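PDB 1WWP: hypothetical protein TTHA0636 from Thermus thermophilus HB8, which is of uncharacterised function but, as an all-helical member of the nucleotidyltransferase substrate-binding family, probably works alongside a nucleotidyltransferase domain or partner. Local coordinates for residues Q42-E47 against V66-D71; Y32-F37 against D82-T87; K10-L15 against I27-Y32. One frame throughout, in Å; residues are numbered along the deposited sequence.

Contact 1: Q42-E47 against V66-D71; sequences QAYLRE and VGLLRD
L68 is the bump of this contact: its methyl CD2 presses on the ring of Y44, 3.4 Å from Y44 CD2 and equally near CE2. The other methyl, L68 CD1, lies 3.7 Å from Y44 CE2, and both methyls lie against the ring's CD2-CE2 side, on one side of its plane. The approach to the ring is oblique. Y44 offers this side because its CG stands anti to the backbone N (chi1 179°), which carries the ring from helix 20-49 toward the loop. Beside it, L45 and V66 run past each other in opposite directions, and L45 CD2 touches V66 CG1 at 4.2 Å. L45 CD2 also borders L68 CD2, more loosely, at 4.5 Å. L68 CD2 thus lies close against the Y44 ring and loosely against L45 CD2. The loop that carries L68 starts with a Schellman motif, in which G67 takes a positive phi (100°) and ends helix 56-66, and the chain then turns into helix 71-86. The contact therefore packs an interhelical corner of the bundle against the far part of the long helix. An alanine in place of L68 would lose both methyls and would probably leave a gap beside the Y44 ring, with less to fix its tilt. L117 covers both Y44 and L68, while V59 packs on L45. Y44 OH makes a weak hydrogen bond to the carbonyl of R119.

Contact 2: Y32-F37 against D82-T87; sequences YTFEAF and DDRSLT
R84 and E35 form the polar half of this contact, a salt bridge that contains one hydrogen bond. R84 NE donates to E35 OE2 at 2.7 Å, but the bond is bent, with an N-H...O angle of 137°, and OE2 sits tilted out of the guanidinium plane. It uses the anti lone pair of OE2. The carboxylate and guanidinium planes stand nearly perpendicular, 88° apart, so this is not the flat two-pronged pairing. The E35 chain bends at chi2 (-59°) to bring OE2 across. E35 OE1 is held by W38 NE1.

The apolar half is a CH-pi contact. R84 CG lies over one face of the F34 ring, 4.0 Å from its centroid, and comes to 3.6 Å from F34 CE1. R84 CB is above the same face. The ring also meets W38, M80 and V81.

V88 of the second subunit packs on both E35 and R84.

One arginine thus joins helix 20-49 to helix 71-86 in two ways, its methylene stem on an aromatic face and its NE on a carboxylate. With the apolar stem covered and the other oxygen tied to W38, the charge pair is probably held in a definite orientation.

Contact 3: K10-L15 against I27-Y32; sequences KELAFL and IQRFEY
The guanidinium of R29 has L12 over one face and E11 at its edge. The L12 methyl CD1 sits over that face, 3.3 Å from R29 NH1 and 3.6 Å from R29 CZ. The two side chains cross at about a right angle, and L12 CD1 reaches back to R29 CD at 3.7 Å. At the edge, near the plane, is E11 CB, 4.0 Å from R29 NH1. The carboxylate of E11 does not bond to the arginine. E11 OE2 is 4.1 Å from R29 NH1 and stands off the plane, with no N-H aimed at it, so only a general attraction between opposite charges is likely. Within helix 20-49 itself, the Y32 ring has R29 CA over one face, near its rim.

R29 reaches L12 with an extended chain: chi2 (179°) and chi3 (175°) are both close to straight, which sends the charged end away from helix 20-49 toward helix 2-13. Its nitrogens find firmer partners on two sides: NH1 donates to the carbonyl of T8 in helix 2-13, and NE forms a salt bridge to D24 of the second subunit. The leucine thus covers a charged group that is buried yet gripped at its nitrogens. L12 also packs on A25 and A26 of its own chain and on V21 of the second subunit. The arrangement is that of two consecutive helices of an all-helical bundle, packed together beside a subunit interface, with an arginine linking a backbone carbonyl of its own chain to an acid of the other.

How the contacts relate
All three contacts draw one segment from helix 20-49, the long helix of this all-helical chain. Contact 3 brings helix 2-13 to its early part, contact 2 brings helix 71-86 to its middle, and contact 1 brings segment 66-71, which joins helices 56-66 and 71-86, to its far part. In the chain contact 3 closes first, and contact 1 lies wholly between the two segments of contact 2. Contacts 2 and 3 share Y32, have centres about 11 Å apart, and touch where T87 meets E31; both reach the second subunit. Contact 1 is separate, its centre about 18 Å from that of contact 2 and 24 Å from that of contact 3. The long helix thus joins the dimer-facing part to the other end.

Contact 1: Q42-E47 against V66-D71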
loop_
_atom_site.group_PDB
_atom_site.type_symbol
_atom_site.label_atom_id
_atom_site.label_comp_id
_atom_site.label_asym_id
_atom_site.label_seq_id
_atom_site.Cartn_x
_atom_site.Cartn_y
_atom_site.Cartn_z
ATOM N N GLN A 42 15.673 -7.881 9.261
ATOM C CA GLN A 42 16.407 -8.750 8.336
ATOM C C GLN A 42 17.915 -8.445 8.358
ATOM O O GLN A 42 18.730 -9.351 8.504
ATOM C CB GLN A 42 15.842 -8.592 6.918
ATOM C CG GLN A 42 16.589 -9.387 5.861
ATOM C CD GLN A 42 16.127 -9.059 4.452
ATOM O OE1 GLN A 42 16.086 -7.896 4.046
ATOM N NE2 GLN A 42 15.781 -10.089 3.698
ATOM N N ALA A 43 18.273 -7.164 8.242
ATOM C CA ALA A 43 19.677 -6.731 8.259
ATOM C C ALA A 43 20.324 -7.034 9.594
ATOM O O ALA A 43 21.486 -7.441 9.661
ATOM C CB ALA A 43 19.769 -5.230 7.981
ATOM N N TYR A 44 19.570 -6.832 10.669
ATOM C CA TYR A 44 20.095 -7.091 11.996
ATOM C C TYR A 44 20.390 -8.592 12.168
ATOM O O TYR A 44 21.436 -8.980 12.682
ATOM C CB TYR A 44 19.082 -6.666 13.050
ATOM C CG TYR A 44 19.536 -6.934 14.467
ATOM C CD1 TYR A 44 20.338 -6.024 15.145
ATOM C CD2 TYR A 44 19.169 -8.106 15.126
ATOM C CE1 TYR A 44 20.760 -6.266 16.441
ATOM C CE2 TYR A 44 19.588 -8.360 16.424
ATOM C CZ TYR A 44 20.384 -7.433 17.076
ATOM O OH TYR A 44 20.801 -7.668 18.370
ATOM N N LEU A 45 19.436 -9.427 11.780
ATOM C CA LEU A 45 19.608 -10.871 11.913
ATOM C C LEU A 45 20.811 -11.310 11.071
ATOM O O LEU A 45 21.587 -12.167 11.478
ATOM C CB LEU A 45 18.332 -11.585 11.457
ATOM C CG LEU A 45 17.177 -11.515 12.467
ATOM C CD1 LEU A 45 15.882 -11.875 11.785
ATOM C CD2 LEU A 45 17.471 -12.439 13.662
ATOM N N ARG A 46 20.971 -10.685 9.912
ATOM C CA ARG A 46 22.079 -11.012 9.029
ATOM C C ARG A 46 23.426 -10.651 9.641
ATOM O O ARG A 46 24.297 -11.505 9.790
ATOM C CB ARG A 46 21.919 -10.277 7.697
ATOM C CG ARG A 46 22.952 -10.663 6.637
ATOM C CD ARG A 46 22.630 -10.019 5.301
ATOM N NE ARG A 46 23.657 -10.296 4.303
ATOM C CZ ARG A 46 23.623 -9.848 3.049
ATOM N NH1 ARG A 46 22.607 -9.102 2.633
ATOM N NH2 ARG A 46 24.613 -10.137 2.212
ATOM N N GLU A 47 23.576 -9.388 10.020
ATOM C CA GLU A 47 24.819 -8.874 10.578
ATOM C C GLU A 47 25.185 -9.296 11.995
ATOM O O GLU A 47 26.352 -9.585 12.284
ATOM C CB GLU A 47 24.812 -7.340 10.505
ATOM C CG GLU A 47 24.698 -6.777 9.080
ATOM C CD GLU A 47 24.549 -5.259 9.046
ATOM O OE1 GLU A 47 23.453 -4.743 9.365
ATOM O OE2 GLU A 47 25.541 -4.576 8.704
ATOM N N VAL A 66 15.691 -16.312 17.876
ATOM C CA VAL A 66 16.872 -15.693 18.447
ATOM C C VAL A 66 16.538 -14.937 19.728
ATOM O O VAL A 66 17.415 -14.538 20.491
ATOM C CB VAL A 66 17.557 -14.803 17.378
ATOM C CG1 VAL A 66 17.528 -13.337 17.753
ATOM C CG2 VAL A 66 18.978 -15.281 17.200
ATOM N N GLY A 67 15.247 -14.760 19.962
ATOM C CA GLY A 67 14.809 -14.090 21.167
ATOM C C GLY A 67 14.431 -12.631 21.011
ATOM O O GLY A 67 13.936 -12.023 21.962
ATOM N N LEU A 68 14.656 -12.067 19.826
ATOM C CA LEU A 68 14.333 -10.668 19.565
ATOM C C LEU A 68 12.846 -10.419 19.732
ATOM O O LEU A 68 12.416 -9.296 19.968
ATOM C CB LEU A 68 14.753 -10.284 18.150
ATOM C CG LEU A 68 15.993 -9.407 18.000
ATOM C CD1 LEU A 68 17.185 -10.030 18.705
ATOM C CD2 LEU A 68 16.273 -9.231 16.518
ATOM N N LEU A 69 12.063 -11.478 19.595
ATOM C CA LEU A 69 10.622 -11.389 19.745
ATOM C C LEU A 69 10.145 -12.499 20.651
ATOM O O LEU A 69 10.458 -13.665 20.423
ATOM C CB LEU A 69 9.916 -11.564 18.404
ATOM C CG LEU A 69 10.047 -10.575 17.256
ATOM C CD1 LEU A 69 9.316 -11.161 16.072
ATOM C CD2 LEU A 69 9.461 -9.201 17.634
ATOM N N ARG A 70 9.395 -12.146 21.685
ATOM C CA ARG A 70 8.845 -13.165 22.555
ATOM C C ARG A 70 7.773 -13.800 21.681
ATOM O O ARG A 70 7.343 -13.192 20.696
ATOM C CB ARG A 70 8.215 -12.533 23.790
ATOM C CG ARG A 70 9.206 -11.800 24.679
ATOM C CD ARG A 70 10.369 -12.701 25.076
ATOM N NE ARG A 70 11.254 -12.043 26.031
ATOM C CZ ARG A 70 12.571 -12.209 26.069
ATOM N NH1 ARG A 70 13.171 -13.018 25.199
ATOM N NH2 ARG A 70 13.285 -11.561 26.976
ATOM N N ASP A 71 7.341 -15.009 22.020
ATOM C CA ASP A 71 6.334 -15.685 21.210
ATOM C C ASP A 71 5.100 -14.826 20.959
ATOM O O ASP A 71 4.596 -14.782 19.839
ATOM C CB ASP A 71 5.937 -17.017 21.854
ATOM C CG ASP A 71 6.975 -18.115 21.624
ATOM O OD1 ASP A 71 6.828 -19.205 22.217
ATOM O OD2 ASP A 71 7.933 -17.900 20.848
#

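Contact 2: Y32-F37 against D82-T87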
loop_
_atom_site.group_PDB
_atom_site.type_symbol
_atom_site.label_atom_id
_atom_site.label_comp_id
_atom_site.label_asym_id
_atom_site.label_seq_id
_atom_site.Cartn_x
_atom_site.Cartn_y
_atom_site.Cartn_z
ATOM N N TYR A 32 4.546 1.740 4.809
ATOM C CA TYR A 32 5.967 2.015 4.712
ATOM C C TYR A 32 6.740 1.831 6.005
ATOM O O TYR A 32 7.951 1.636 5.977
ATOM C CB TYR A 32 6.234 3.392 4.075
ATOM C CG TYR A 32 5.799 4.638 4.814
ATOM C CD1 TYR A 32 6.417 5.024 5.999
ATOM C CD2 TYR A 32 4.852 5.504 4.245
ATOM C CE1 TYR A 32 6.113 6.263 6.602
ATOM C CE2 TYR A 32 4.543 6.734 4.831
ATOM C CZ TYR A 32 5.178 7.113 6.004
ATOM O OH TYR A 32 4.899 8.350 6.546
ATOM N N THR A 33 6.048 1.863 7.140
ATOM C CA THR A 33 6.721 1.640 8.405
ATOM C C THR A 33 7.011 0.148 8.542
ATOM O O THR A 33 8.057 -0.267 9.048
ATOM C CB THR A 33 5.840 2.073 9.602
ATOM O OG1 THR A 33 5.646 3.492 9.563
ATOM C CG2 THR A 33 6.501 1.655 10.921
ATOM N N PHE A 34 6.055 -0.658 8.104
ATOM C CA PHE A 34 6.194 -2.108 8.141
ATOM C C PHE A 34 7.379 -2.549 7.285
ATOM O O PHE A 34 8.222 -3.331 7.724
ATOM C CB PHE A 34 4.929 -2.752 7.588
ATOM C CG PHE A 34 5.039 -4.229 7.394
ATOM C CD1 PHE A 34 5.385 -4.759 6.149
ATOM C CD2 PHE A 34 4.768 -5.101 8.447
ATOM C CE1 PHE A 34 5.454 -6.135 5.956
ATOM C CE2 PHE A 34 4.836 -6.484 8.264
ATOM C CZ PHE A 34 5.181 -6.999 7.013
ATOM N N GLU A 35 7.414 -2.059 6.050
ATOM C CA GLU A 35 8.483 -2.417 5.130
ATOM C C GLU A 35 9.840 -2.055 5.713
ATOM O O GLU A 35 10.783 -2.842 5.637
ATOM C CB GLU A 35 8.285 -1.721 3.787
ATOM C CG GLU A 35 6.917 -1.997 3.128
ATOM C CD GLU A 35 6.629 -3.486 2.862
ATOM O OE1 GLU A 35 7.569 -4.239 2.517
ATOM O OE2 GLU A 35 5.451 -3.892 2.980
ATOM N N ALA A 36 9.940 -0.866 6.300
ATOM C CA ALA A 36 11.197 -0.435 6.901
ATOM C C ALA A 36 11.479 -1.275 8.134
ATOM O O ALA A 36 12.624 -1.560 8.462
ATOM C CB ALA A 36 11.133 1.046 7.290
ATOM N N PHE A 37 10.424 -1.683 8.821
ATOM C CA PHE A 37 10.611 -2.476 10.020
ATOM C C PHE A 37 11.171 -3.886 9.745
ATOM O O PHE A 37 12.161 -4.278 10.343
ATOM C CB PHE A 37 9.296 -2.588 10.785
ATOM C CG PHE A 37 9.388 -3.445 12.001
ATOM C CD1 PHE A 37 10.081 -3.008 13.122
ATOM C CD2 PHE A 37 8.817 -4.720 12.012
ATOM C CE1 PHE A 37 10.209 -3.826 14.251
ATOM C CE2 PHE A 37 8.940 -5.546 13.127
ATOM C CZ PHE A 37 9.640 -5.096 14.256
ATOM N N ASP A 82 -0.001 -10.275 7.741
ATOM C CA ASP A 82 -1.271 -10.542 7.071
ATOM C C ASP A 82 -2.088 -9.256 6.844
ATOM O O ASP A 82 -2.690 -9.078 5.787
ATOM C CB ASP A 82 -2.077 -11.594 7.847
ATOM C CG ASP A 82 -1.484 -13.007 7.711
ATOM O OD1 ASP A 82 -0.867 -13.307 6.655
ATOM O OD2 ASP A 82 -1.648 -13.823 8.647
ATOM N N ASP A 83 -2.101 -8.350 7.815
ATOM C CA ASP A 83 -2.821 -7.088 7.640
ATOM C C ASP A 83 -2.182 -6.268 6.518
ATOM O O ASP A 83 -2.856 -5.504 5.818
ATOM C CB ASP A 83 -2.799 -6.274 8.925
ATOM C CG ASP A 83 -3.864 -6.708 9.889
ATOM O OD1 ASP A 83 -3.920 -6.138 10.998
ATOM O OD2 ASP A 83 -4.649 -7.618 9.528
ATOM N N ARG A 84 -0.875 -6.438 6.358
ATOM C CA ARG A 84 -0.139 -5.745 5.322
ATOM C C ARG A 84 -0.653 -6.225 3.953
ATOM O O ARG A 84 -0.722 -5.460 2.995
ATOM C CB ARG A 84 1.356 -6.033 5.491
ATOM C CG ARG A 84 2.229 -5.442 4.399
ATOM C CD ARG A 84 2.159 -3.925 4.383
ATOM N NE ARG A 84 2.835 -3.376 3.216
ATOM C CZ ARG A 84 2.251 -3.199 2.038
ATOM N NH1 ARG A 84 0.974 -3.528 1.872
ATOM N NH2 ARG A 84 2.936 -2.679 1.028
ATOM N N SER A 85 -1.041 -7.493 3.865
ATOM C CA SER A 85 -1.546 -8.004 2.597
ATOM C C SER A 85 -2.978 -7.547 2.354
ATOM O O SER A 85 -3.496 -7.684 1.260
ATOM C CB SER A 85 -1.460 -9.540 2.555
ATOM O OG SER A 85 -2.294 -10.128 3.541
ATOM N N LEU A 86 -3.631 -6.989 3.370
ATOM C CA LEU A 86 -5.001 -6.523 3.187
ATOM C C LEU A 86 -5.161 -5.010 2.968
ATOM O O LEU A 86 -6.240 -4.549 2.606
ATOM C CB LEU A 86 -5.857 -6.932 4.381
ATOM C CG LEU A 86 -6.315 -8.387 4.472
ATOM C CD1 LEU A 86 -6.898 -8.646 5.843
ATOM C CD2 LEU A 86 -7.341 -8.654 3.381
ATOM N N THR A 87 -4.096 -4.242 3.166
ATOM C CA THR A 87 -4.183 -2.788 3.027
ATOM C C THR A 87 -4.673 -2.304 1.667
ATOM O O THR A 87 -5.297 -1.235 1.566
ATOM C CB THR A 87 -2.831 -2.107 3.329
ATOM O OG1 THR A 87 -1.826 -2.655 2.473
ATOM C CG2 THR A 87 -2.432 -2.318 4.787
#

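Contact 3: K10-L15 against I27-Y32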
loop_
_atom_site.group_PDB
_atom_site.type_symbol
_atom_site.label_atom_id
_atom_site.label_comp_id
_atom_site.label_asym_id
_atom_site.label_seq_id
_atom_site.Cartn_x
_atom_site.Cartn_y
_atom_site.Cartn_z
ATOM N N LYS A 10 2.735 6.973 14.399
ATOM C CA LYS A 10 2.207 7.250 15.729
ATOM C C LYS A 10 1.370 8.524 15.784
ATOM O O LYS A 10 0.476 8.646 16.620
ATOM C CB LYS A 10 3.345 7.293 16.751
ATOM C CG LYS A 10 3.933 5.913 17.009
ATOM C CD LYS A 10 4.951 5.902 18.135
ATOM C CE LYS A 10 6.215 6.661 17.768
ATOM N NZ LYS A 10 7.208 6.607 18.880
ATOM N N GLU A 11 1.648 9.461 14.882
ATOM C CA GLU A 11 0.883 10.696 14.818
ATOM C C GLU A 11 -0.596 10.389 14.591
ATOM O O GLU A 11 -1.467 11.100 15.085
ATOM C CB GLU A 11 1.355 11.572 13.658
ATOM C CG GLU A 11 2.758 12.130 13.780
ATOM C CD GLU A 11 3.052 13.159 12.699
ATOM O OE1 GLU A 11 2.286 14.138 12.601
ATOM O OE2 GLU A 11 4.042 12.997 11.952
ATOM N N LEU A 12 -0.877 9.325 13.846
ATOM C CA LEU A 12 -2.252 8.984 13.509
ATOM C C LEU A 12 -2.782 7.689 14.105
ATOM O O LEU A 12 -3.983 7.549 14.304
ATOM C CB LEU A 12 -2.391 8.901 11.990
ATOM C CG LEU A 12 -2.035 10.124 11.145
ATOM C CD1 LEU A 12 -1.840 9.706 9.687
ATOM C CD2 LEU A 12 -3.128 11.159 11.263
ATOM N N ALA A 13 -1.892 6.741 14.377
ATOM C CA ALA A 13 -2.310 5.442 14.905
ATOM C C ALA A 13 -3.028 5.486 16.253
ATOM O O ALA A 13 -3.786 4.575 16.585
ATOM C CB ALA A 13 -1.109 4.512 14.987
ATOM N N PHE A 14 -2.806 6.546 17.021
ATOM C CA PHE A 14 -3.421 6.666 18.339
ATOM C C PHE A 14 -4.618 7.596 18.385
ATOM O O PHE A 14 -5.028 8.045 19.455
ATOM C CB PHE A 14 -2.359 7.092 19.349
ATOM C CG PHE A 14 -1.204 6.140 19.420
ATOM C CD1 PHE A 14 -1.406 4.821 19.817
ATOM C CD2 PHE A 14 0.076 6.540 19.049
ATOM C CE1 PHE A 14 -0.351 3.913 19.846
ATOM C CE2 PHE A 14 1.141 5.633 19.076
ATOM C CZ PHE A 14 0.919 4.317 19.476
ATOM N N LEU A 15 -5.193 7.865 17.218
ATOM C CA LEU A 15 -6.355 8.731 17.130
ATOM C C LEU A 15 -7.594 7.943 17.515
ATOM O O LEU A 15 -7.866 6.880 16.958
ATOM C CB LEU A 15 -6.502 9.282 15.708
ATOM C CG LEU A 15 -5.378 10.227 15.275
ATOM C CD1 LEU A 15 -5.631 10.721 13.864
ATOM C CD2 LEU A 15 -5.309 11.398 16.244
ATOM N N ILE A 27 -3.087 4.065 7.350
ATOM C CA ILE A 27 -2.857 2.783 6.695
ATOM C C ILE A 27 -1.634 2.865 5.781
ATOM O O ILE A 27 -0.808 1.957 5.744
ATOM C CB ILE A 27 -4.110 2.369 5.909
ATOM C CG1 ILE A 27 -5.227 2.038 6.898
ATOM C CG2 ILE A 27 -3.805 1.200 4.991
ATOM C CD1 ILE A 27 -6.582 1.840 6.240
ATOM N N GLN A 28 -1.520 3.972 5.056
ATOM C CA GLN A 28 -0.388 4.197 4.174
ATOM C C GLN A 28 0.904 4.219 4.994
ATOM O O GLN A 28 1.901 3.597 4.624
ATOM C CB GLN A 28 -0.565 5.531 3.425
ATOM C CG GLN A 28 0.689 6.038 2.709
ATOM C CD GLN A 28 1.077 5.213 1.480
ATOM O OE1 GLN A 28 2.069 5.518 0.817
ATOM N NE2 GLN A 28 0.298 4.174 1.172
ATOM N N ARG A 29 0.892 4.923 6.118
ATOM C CA ARG A 29 2.086 5.008 6.958
ATOM C C ARG A 29 2.436 3.673 7.569
ATOM O O ARG A 29 3.605 3.344 7.743
ATOM C CB ARG A 29 1.883 6.061 8.053
ATOM C CG ARG A 29 1.704 7.455 7.473
ATOM C CD ARG A 29 1.470 8.553 8.532
ATOM N NE ARG A 29 1.445 9.840 7.842
ATOM C CZ ARG A 29 1.300 11.033 8.413
ATOM N NH1 ARG A 29 1.163 11.150 9.731
ATOM N NH2 ARG A 29 1.286 12.115 7.647
ATOM N N PHE A 30 1.422 2.903 7.927
ATOM C CA PHE A 30 1.683 1.580 8.467
ATOM C C PHE A 30 2.451 0.778 7.393
ATOM O O PHE A 30 3.408 0.055 7.689
ATOM C CB PHE A 30 0.349 0.896 8.790
ATOM C CG PHE A 30 0.449 -0.598 8.920
ATOM C CD1 PHE A 30 1.268 -1.175 9.881
ATOM C CD2 PHE A 30 -0.267 -1.430 8.057
ATOM C CE1 PHE A 30 1.379 -2.569 9.980
ATOM C CE2 PHE A 30 -0.160 -2.838 8.150
ATOM C CZ PHE A 30 0.663 -3.400 9.109
ATOM N N GLU A 31 2.026 0.925 6.143
ATOM C CA GLU A 31 2.668 0.206 5.048
ATOM C C GLU A 31 4.157 0.477 4.979
ATOM O O GLU A 31 4.963 -0.451 5.100
ATOM C CB GLU A 31 2.018 0.578 3.715
ATOM C CG GLU A 31 0.627 -0.018 3.508
ATOM C CD GLU A 31 0.086 0.250 2.108
ATOM O OE1 GLU A 31 -0.847 -0.457 1.678
ATOM O OE2 GLU A 31 0.592 1.167 1.428
ATOM N N TYR A 32 4.546 1.740 4.809
ATOM C CA TYR A 32 5.967 2.015 4.712
ATOM C C TYR A 32 6.740 1.831 6.005
ATOM O O TYR A 32 7.951 1.636 5.977
ATOM C CB TYR A 32 6.234 3.392 4.075
ATOM C CG TYR A 32 5.799 4.638 4.814
ATOM C CD1 TYR A 32 6.417 5.024 5.999
ATOM C CD2 TYR A 32 4.852 5.504 4.245
ATOM C CE1 TYR A 32 6.113 6.263 6.602
ATOM C CE2 TYR A 32 4.543 6.734 4.831
ATOM C CZ TYR A 32 5.178 7.113 6.004
ATOM O OH TYR A 32 4.899 8.350 6.546
#